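Local atomic coordinates of leucine-rich-repeat protein (Methanosarcina barkeri, PDB entry 4WNR), a protein that binds GDP and probably GTP through its Roc G domain, here joined to the COR-A region of a longer leucine-rich-repeat protein with predicted serine/threonine kinase activity. Residues A[143-153]-A[171-182]. Sequence-based numbering, arbitrary orientation.
Sequences SPVLVALNKID and SIKGFFRISCKE. With GDP (guanosine-5'-diphosphate), chain B; SO4 (sulfate ion), chain E.
Asp153 OD1 is gripped twice: guanine N1 of GDP donates to it over 3.1 Å, and the hydroxyl OG of Ser179 adds a weak bond from across the contact. The other carboxylate oxygen, Asp153 OD2, takes GDP N2 at 2.9 Å, so the two branches of the acid read the N1/N2 edge of the base as a pair. Ser179 OG, anti to its own backbone N (chi1 178°), also accepts from Glu182 N, an ST motif that ties the hydroxyl back into its loop. On the O6 side of the base, Cys180 N donates to GDP O6 at 2.8 Å and makes a weak bond to Asn150 OD1. Asn150 ND2 is bonded to Ala52 O of the P-loop and sits 2.9 Å from GDP N7. The aliphatic chain of Lys151 runs extended over the guanine, its CG 3.4 Å from GDP C6. Asn150, Lys151 and Asp153 belong to the NKxD (G4) motif of G proteins, and Ser179, Cys180 and Lys181 occupy the place of the G5 loop. Both loops leave the ends of neighbouring parallel strands, 145-149 and 172-177, joined by a beta-alpha-beta crossover through helix 162-168. Along the strands, alternate residues of 145-149 use both N and O: Leu149 N gives to Phe176 O at 2.7 Å, and Leu149 O takes Ile178 N. On the face covered by helix 162-168, Val147 lies alongside Phe175, its CB 3.6 Å from ring atom CD2. Ile152, in the loop after strand 145-149, runs crosswise to Arg177 at the end of strand 172-177 and sets CG2 over the centre of one guanidinium face, 4.0 Å above the plane; Arg177 NH2 is bonded to Pro156 O, while its backbone N donates to a sulfate ion, probably from the crystallisation liquor.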
ATOM      1  N   SER A 143       4.619 -11.154  -6.818  1.00 78.93           N
ATOM      2  CA  SER A 143       3.212 -10.759  -6.850  1.00 75.32           C
ATOM      3  C   SER A 143       2.723 -10.642  -8.294  1.00 73.43           C
ATOM      4  O   SER A 143       3.410 -10.051  -9.128  1.00 72.10           O
ATOM      5  CB  SER A 143       3.015  -9.423  -6.130  1.00 74.64           C
ATOM      6  OG  SER A 143       3.287  -9.542  -4.746  1.00 73.52           O
ATOM      7  N   PRO A 144       1.538 -11.210  -8.598  1.00 71.60           N
ATOM      8  CA  PRO A 144       1.010 -11.127  -9.958  1.00 71.22           C
ATOM      9  C   PRO A 144       0.532  -9.724 -10.328  1.00 70.00           C
ATOM     10  O   PRO A 144       0.145  -8.947  -9.455  1.00 68.50           O
ATOM     11  CB  PRO A 144      -0.167 -12.108  -9.941  1.00 71.41           C
ATOM     12  CG  PRO A 144      -0.597 -12.154  -8.520  1.00 71.22           C
ATOM     13  CD  PRO A 144       0.660 -12.004  -7.718  1.00 71.19           C
ATOM     14  N   VAL A 145       0.564  -9.423 -11.622  1.00 69.88           N
ATOM     15  CA  VAL A 145       0.199  -8.105 -12.134  1.00 69.25           C
ATOM     16  C   VAL A 145      -0.865  -8.234 -13.219  1.00 68.89           C
ATOM     17  O   VAL A 145      -0.755  -9.080 -14.104  1.00 69.15           O
ATOM     18  CB  VAL A 145       1.423  -7.372 -12.724  1.00 68.99           C
ATOM     19  CG1 VAL A 145       1.050  -5.962 -13.165  1.00 69.76           C
ATOM     20  CG2 VAL A 145       2.560  -7.325 -11.715  1.00 68.58           C
ATOM     21  N   LEU A 146      -1.894  -7.396 -13.135  1.00 69.22           N
ATOM     22  CA  LEU A 146      -2.914  -7.298 -14.180  1.00 70.04           C
ATOM     23  C   LEU A 146      -2.875  -5.897 -14.786  1.00 69.86           C
ATOM     24  O   LEU A 146      -3.097  -4.908 -14.089  1.00 69.63           O
ATOM     25  CB  LEU A 146      -4.303  -7.598 -13.614  1.00 71.26           C
ATOM     26  CG  LEU A 146      -4.713  -9.075 -13.574  1.00 72.26           C
ATOM     27  CD1 LEU A 146      -3.821  -9.886 -12.647  1.00 73.01           C
ATOM     28  CD2 LEU A 146      -6.169  -9.204 -13.152  1.00 72.60           C
ATOM     29  N   VAL A 147      -2.582  -5.823 -16.081  1.00 69.31           N
ATOM     30  CA  VAL A 147      -2.440  -4.541 -16.770  1.00 69.40           C
ATOM     31  C   VAL A 147      -3.779  -4.112 -17.364  1.00 69.31           C
ATOM     32  O   VAL A 147      -4.390  -4.856 -18.132  1.00 69.95           O
ATOM     33  CB  VAL A 147      -1.385  -4.609 -17.892  1.00 70.08           C
ATOM     34  CG1 VAL A 147      -1.125  -3.222 -18.468  1.00 70.66           C
ATOM     35  CG2 VAL A 147      -0.085  -5.210 -17.372  1.00 70.26           C
ATOM     36  N   ALA A 148      -4.221  -2.910 -17.002  1.00 69.48           N
ATOM     37  CA  ALA A 148      -5.473  -2.342 -17.504  1.00 69.42           C
ATOM     38  C   ALA A 148      -5.187  -1.158 -18.426  1.00 69.47           C
ATOM     39  O   ALA A 148      -4.686  -0.126 -17.980  1.00 68.81           O
ATOM     40  CB  ALA A 148      -6.354  -1.906 -16.345  1.00 69.26           C
ATOM     41  N   LEU A 149      -5.503  -1.321 -19.709  1.00 69.35           N
ATOM     42  CA  LEU A 149      -5.352  -0.249 -20.693  1.00 68.96           C
ATOM     43  C   LEU A 149      -6.636   0.579 -20.725  1.00 68.37           C
ATOM     44  O   LEU A 149      -7.549   0.295 -21.500  1.00 68.58           O
ATOM     45  CB  LEU A 149      -5.051  -0.823 -22.083  1.00 69.79           C
ATOM     46  CG  LEU A 149      -3.674  -1.462 -22.302  1.00 70.18           C
ATOM     47  CD1 LEU A 149      -3.566  -2.818 -21.622  1.00 71.17           C
ATOM     48  CD2 LEU A 149      -3.386  -1.605 -23.788  1.00 70.09           C
ATOM     49  N   ASN A 150      -6.695   1.599 -19.871  1.00 68.14           N
ATOM     50  CA  ASN A 150      -7.902   2.407 -19.694  1.00 68.57           C
ATOM     51  C   ASN A 150      -8.031   3.495 -20.760  1.00 70.01           C
ATOM     52  O   ASN A 150      -7.051   3.840 -21.423  1.00 69.64           O
ATOM     53  CB  ASN A 150      -7.908   3.039 -18.296  1.00 68.96           C
ATOM     54  CG  ASN A 150      -9.297   3.469 -17.846  1.00 69.06           C
ATOM     55  OD1 ASN A 150     -10.273   2.743 -18.021  1.00 70.26           O
ATOM     56  ND2 ASN A 150      -9.388   4.655 -17.255  1.00 69.38           N
ATOM     57  N   LYS A 151      -9.250   4.009 -20.919  1.00 72.11           N
ATOM     58  CA  LYS A 151      -9.565   5.120 -21.834  1.00 74.35           C
ATOM     59  C   LYS A 151      -9.383   4.765 -23.315  1.00 75.95           C
ATOM     60  O   LYS A 151      -8.781   5.523 -24.081  1.00 76.05           O
ATOM     61  CB  LYS A 151      -8.762   6.381 -21.473  1.00 74.24           C
ATOM     62  CG  LYS A 151      -9.149   6.990 -20.137  1.00 74.17           C
ATOM     63  CD  LYS A 151      -8.110   7.980 -19.643  1.00 74.32           C
ATOM     64  CE  LYS A 151      -8.606   8.714 -18.408  1.00 74.47           C
ATOM     65  NZ  LYS A 151      -7.508   9.419 -17.699  1.00 74.41           N
ATOM     66  N   ILE A 152      -9.921   3.615 -23.715  1.00 77.27           N
ATOM     67  CA  ILE A 152      -9.919   3.217 -25.130  1.00 78.76           C
ATOM     68  C   ILE A 152     -10.976   3.975 -25.939  1.00 78.91           C
ATOM     69  O   ILE A 152     -10.896   4.030 -27.165  1.00 79.08           O
ATOM     70  CB  ILE A 152     -10.103   1.692 -25.321  1.00 78.95           C
ATOM     71  CG1 ILE A 152     -11.471   1.218 -24.809  1.00 79.32           C
ATOM     72  CG2 ILE A 152      -8.968   0.945 -24.638  1.00 79.48           C
ATOM     73  CD1 ILE A 152     -11.779  -0.229 -25.135  1.00 79.27           C
ATOM     74  N   ASP A 153     -11.965   4.543 -25.254  1.00 79.58           N
ATOM     75  CA  ASP A 153     -12.965   5.398 -25.901  1.00 80.25           C
ATOM     76  C   ASP A 153     -12.350   6.703 -26.420  1.00 82.06           C
ATOM     77  O   ASP A 153     -12.789   7.237 -27.438  1.00 83.50           O
ATOM     78  CB  ASP A 153     -14.128   5.706 -24.950  1.00 79.96           C
ATOM     79  CG  ASP A 153     -13.681   6.401 -23.679  1.00 79.85           C
ATOM     80  OD1 ASP A 153     -12.753   5.889 -23.018  1.00 80.84           O
ATOM     81  OD2 ASP A 153     -14.258   7.451 -23.332  1.00 80.44           O
ATOM     82  N   SER A 171       5.379 -11.999 -14.045  1.00 80.05           N
ATOM     83  CA  SER A 171       4.315 -11.640 -13.102  1.00 79.77           C
ATOM     84  C   SER A 171       3.030 -11.148 -13.783  1.00 78.10           C
ATOM     85  O   SER A 171       1.954 -11.216 -13.191  1.00 76.77           O
ATOM     86  CB  SER A 171       4.819 -10.583 -12.115  1.00 80.35           C
ATOM     87  OG  SER A 171       5.437  -9.501 -12.791  1.00 81.24           O
ATOM     88  N   ILE A 172       3.145 -10.652 -15.015  1.00 76.56           N
ATOM     89  CA  ILE A 172       1.978 -10.204 -15.778  1.00 75.75           C
ATOM     90  C   ILE A 172       1.110 -11.404 -16.169  1.00 74.93           C
ATOM     91  O   ILE A 172       1.565 -12.303 -16.876  1.00 73.73           O
ATOM     92  CB  ILE A 172       2.383  -9.427 -17.050  1.00 76.03           C
ATOM     93  CG1 ILE A 172       3.142  -8.148 -16.680  1.00 75.81           C
ATOM     94  CG2 ILE A 172       1.151  -9.071 -17.876  1.00 75.85           C
ATOM     95  CD1 ILE A 172       3.842  -7.488 -17.852  1.00 75.85           C
ATOM     96  N   LYS A 173      -0.138 -11.401 -15.708  1.00 74.83           N
ATOM     97  CA  LYS A 173      -1.077 -12.497 -15.966  1.00 75.86           C
ATOM     98  C   LYS A 173      -2.071 -12.193 -17.091  1.00 76.26           C
ATOM     99  O   LYS A 173      -2.713 -13.107 -17.613  1.00 78.01           O
ATOM    100  CB  LYS A 173      -1.851 -12.847 -14.690  1.00 76.10           C
ATOM    101  CG  LYS A 173      -0.978 -13.175 -13.488  1.00 76.99           C
ATOM    102  CD  LYS A 173      -0.042 -14.345 -13.754  1.00 77.55           C
ATOM    103  CE  LYS A 173       0.737 -14.725 -12.507  1.00 78.36           C
ATOM    104  NZ  LYS A 173       1.768 -15.760 -12.793  1.00 78.71           N
ATOM    105  N   GLY A 174      -2.212 -10.921 -17.454  1.00 74.64           N
ATOM    106  CA  GLY A 174      -3.116 -10.542 -18.538  1.00 74.32           C
ATOM    107  C   GLY A 174      -3.176  -9.052 -18.827  1.00 74.21           C
ATOM    108  O   GLY A 174      -2.921  -8.222 -17.950  1.00 73.91           O
ATOM    109  N   PHE A 175      -3.512  -8.725 -20.072  1.00 73.54           N
ATOM    110  CA  PHE A 175      -3.726  -7.345 -20.506  1.00 72.24           C
ATOM    111  C   PHE A 175      -5.202  -7.155 -20.835  1.00 70.99           C
ATOM    112  O   PHE A 175      -5.837  -8.053 -21.386  1.00 69.36           O
ATOM    113  CB  PHE A 175      -2.881  -7.032 -21.739  1.00 72.14           C
ATOM    114  CG  PHE A 175      -1.402  -7.185 -21.520  1.00 71.68           C
ATOM    115  CD1 PHE A 175      -0.783  -8.413 -21.720  1.00 71.06           C
ATOM    116  CD2 PHE A 175      -0.628  -6.102 -21.126  1.00 71.66           C
ATOM    117  CE1 PHE A 175       0.580  -8.557 -21.526  1.00 71.68           C
ATOM    118  CE2 PHE A 175       0.737  -6.240 -20.930  1.00 71.27           C
ATOM    119  CZ  PHE A 175       1.341  -7.469 -21.132  1.00 71.55           C
ATOM    120  N   PHE A 176      -5.745  -5.989 -20.496  1.00 72.07           N
ATOM    121  CA  PHE A 176      -7.174  -5.721 -20.685  1.00 72.92           C
ATOM    122  C   PHE A 176      -7.460  -4.292 -21.136  1.00 72.20           C
ATOM    123  O   PHE A 176      -7.230  -3.336 -20.392  1.00 72.18           O
ATOM    124  CB  PHE A 176      -7.940  -6.020 -19.395  1.00 73.36           C
ATOM    125  CG  PHE A 176      -7.977  -7.476 -19.047  1.00 75.12           C
ATOM    126  CD1 PHE A 176      -8.953  -8.305 -19.583  1.00 75.80           C
ATOM    127  CD2 PHE A 176      -7.025  -8.025 -18.197  1.00 75.72           C
ATOM    128  CE1 PHE A 176      -8.986  -9.653 -19.270  1.00 76.47           C
ATOM    129  CE2 PHE A 176      -7.052  -9.371 -17.881  1.00 75.65           C
ATOM    130  CZ  PHE A 176      -8.034 -10.187 -18.418  1.00 76.53           C
ATOM    131  N   ARG A 177      -7.967  -4.162 -22.360  1.00 71.96           N
ATOM    132  CA  ARG A 177      -8.441  -2.881 -22.879  1.00 71.43           C
ATOM    133  C   ARG A 177      -9.807  -2.585 -22.278  1.00 69.27           C
ATOM    134  O   ARG A 177     -10.755  -3.340 -22.485  1.00 68.04           O
ATOM    135  CB  ARG A 177      -8.522  -2.916 -24.407  1.00 72.01           C
ATOM    136  CG  ARG A 177      -7.161  -2.947 -25.081  1.00 73.65           C
ATOM    137  CD  ARG A 177      -7.249  -3.229 -26.573  1.00 74.44           C
ATOM    138  NE  ARG A 177      -7.676  -2.060 -27.343  1.00 74.94           N
ATOM    139  CZ  ARG A 177      -8.931  -1.788 -27.701  1.00 76.23           C
ATOM    140  NH1 ARG A 177      -9.937  -2.596 -27.369  1.00 76.96           N
ATOM    141  NH2 ARG A 177      -9.186  -0.690 -28.404  1.00 75.78           N
ATOM    142  N   ILE A 178      -9.898  -1.496 -21.521  1.00 69.52           N
ATOM    143  CA  ILE A 178     -11.138  -1.139 -20.834  1.00 70.09           C
ATOM    144  C   ILE A 178     -11.494   0.336 -20.987  1.00 70.02           C
ATOM    145  O   ILE A 178     -10.664   1.157 -21.384  1.00 68.29           O
ATOM    146  CB  ILE A 178     -11.076  -1.483 -19.327  1.00 69.93           C
ATOM    147  CG1 ILE A 178      -9.938  -0.724 -18.639  1.00 70.44           C
ATOM    148  CG2 ILE A 178     -10.907  -2.984 -19.131  1.00 69.95           C
ATOM    149  CD1 ILE A 178      -9.946  -0.840 -17.130  1.00 71.60           C
ATOM    150  N   SER A 179     -12.746   0.646 -20.670  1.00 71.12           N
ATOM    151  CA  SER A 179     -13.237   2.020 -20.604  1.00 71.06           C
ATOM    152  C   SER A 179     -14.152   2.157 -19.392  1.00 71.57           C
ATOM    153  O   SER A 179     -15.251   1.604 -19.375  1.00 72.37           O
ATOM    154  CB  SER A 179     -13.997   2.386 -21.880  1.00 71.30           C
ATOM    155  OG  SER A 179     -14.518   3.704 -21.801  1.00 71.37           O
ATOM    156  N   CYS A 180     -13.691   2.884 -18.378  1.00 72.19           N
ATOM    157  CA  CYS A 180     -14.486   3.115 -17.172  1.00 73.64           C
ATOM    158  C   CYS A 180     -15.689   4.020 -17.440  1.00 74.32           C
ATOM    159  O   CYS A 180     -16.689   3.949 -16.728  1.00 74.19           O
ATOM    160  CB  CYS A 180     -13.618   3.712 -16.063  1.00 74.68           C
ATOM    161  SG  CYS A 180     -12.332   2.599 -15.451  1.00 74.55           S
ATOM    162  N   LYS A 181     -15.584   4.865 -18.463  1.00 76.54           N
ATOM    163  CA  LYS A 181     -16.677   5.756 -18.852  1.00 78.68           C
ATOM    164  C   LYS A 181     -17.821   4.971 -19.488  1.00 78.96           C
ATOM    165  O   LYS A 181     -18.963   5.059 -19.039  1.00 79.67           O
ATOM    166  CB  LYS A 181     -16.173   6.827 -19.823  1.00 79.99           C
ATOM    167  CG  LYS A 181     -17.219   7.860 -20.225  1.00 81.16           C
ATOM    168  CD  LYS A 181     -16.608   8.966 -21.067  1.00 82.28           C
ATOM    169  CE  LYS A 181     -17.660   9.956 -21.541  1.00 82.86           C
ATOM    170  NZ  LYS A 181     -17.074  11.006 -22.421  1.00 83.69           N
ATOM    171  N   GLU A 182     -17.501   4.204 -20.525  1.00 80.53           N
ATOM    172  CA  GLU A 182     -18.501   3.431 -21.270  1.00 82.74           C
ATOM    173  C   GLU A 182     -18.774   2.045 -20.674  1.00 83.24           C
ATOM    174  O   GLU A 182     -19.639   1.321 -21.166  1.00 85.70           O
ATOM    175  CB  GLU A 182     -18.067   3.284 -22.732  1.00 84.41           C
ATOM    176  CG  GLU A 182     -17.930   4.609 -23.470  1.00 86.40           C
ATOM    177  CD  GLU A 182     -17.572   4.442 -24.939  1.00 89.71           C
ATOM    178  OE1 GLU A 182     -17.134   3.338 -25.339  1.00 90.78           O
ATOM    179  OE2 GLU A 182     -17.725   5.425 -25.697  1.00 90.85           O
TER
HETATM  180  PB  GDP B 701      -6.718   8.559 -10.823  1.00 66.42           P
HETATM  181  O1B GDP B 701      -6.577   7.588 -12.098  1.00 65.45           O
HETATM  182  O2B GDP B 701      -6.728   7.590  -9.543  1.00 66.65           O
HETATM  183  O3B GDP B 701      -5.604   9.533 -10.752  1.00 68.14           O
HETATM  184  O3A GDP B 701      -8.173   9.247 -10.800  1.00 68.75           O
HETATM  185  PA  GDP B 701      -9.250   9.125 -11.989  1.00 67.02           P
HETATM  186  O1A GDP B 701      -9.297   7.771 -12.573  1.00 67.29           O
HETATM  187  O2A GDP B 701     -10.641   9.504 -11.271  1.00 70.33           O
HETATM  188  O5' GDP B 701      -8.949  10.316 -13.033  1.00 69.15           O
HETATM  189  C5' GDP B 701      -9.066  10.089 -14.403  1.00 68.55           C
HETATM  190  C4' GDP B 701      -9.977  11.181 -15.005  1.00 67.91           C
HETATM  191  O4' GDP B 701     -10.399  10.737 -16.312  1.00 68.60           O
HETATM  192  C3' GDP B 701     -11.270  11.401 -14.221  1.00 67.48           C
HETATM  193  O3' GDP B 701     -11.792  12.707 -14.503  1.00 67.48           O
HETATM  194  C2' GDP B 701     -12.187  10.334 -14.763  1.00 67.32           C
HETATM  195  O2' GDP B 701     -13.556  10.770 -14.722  1.00 65.95           O
HETATM  196  C1' GDP B 701     -11.737  10.175 -16.209  1.00 68.15           C
HETATM  197  N9  GDP B 701     -11.720   8.747 -16.653  1.00 69.94           N
HETATM  198  C8  GDP B 701     -11.353   7.665 -15.967  1.00 70.17           C
HETATM  199  N7  GDP B 701     -11.496   6.605 -16.750  1.00 71.01           N
HETATM  200  C5  GDP B 701     -11.950   7.018 -17.929  1.00 70.80           C
HETATM  201  C6  GDP B 701     -12.253   6.343 -19.040  1.00 70.08           C
HETATM  202  O6  GDP B 701     -12.125   5.122 -19.099  1.00 69.52           O
HETATM  203  N1  GDP B 701     -12.720   7.037 -20.157  1.00 72.11           N
HETATM  204  C2  GDP B 701     -12.857   8.428 -20.075  1.00 72.05           C
HETATM  205  N2  GDP B 701     -13.300   9.120 -21.119  1.00 72.03           N
HETATM  206  N3  GDP B 701     -12.536   9.051 -18.929  1.00 71.01           N
HETATM  207  C4  GDP B 701     -12.088   8.351 -17.870  1.00 70.85           C
HETATM  208  S   SO4 E 704      -8.342  -7.194 -25.492  0.50 86.69           S
HETATM  209  O1  SO4 E 704      -8.194  -8.657 -25.676  0.50 87.13           O
HETATM  210  O2  SO4 E 704      -9.510  -6.712 -26.263  0.50 87.35           O
HETATM  211  O3  SO4 E 704      -8.539  -6.882 -24.059  0.50 84.87           O
HETATM  212  O4  SO4 E 704      -7.120  -6.517 -25.979  0.50 85.20           O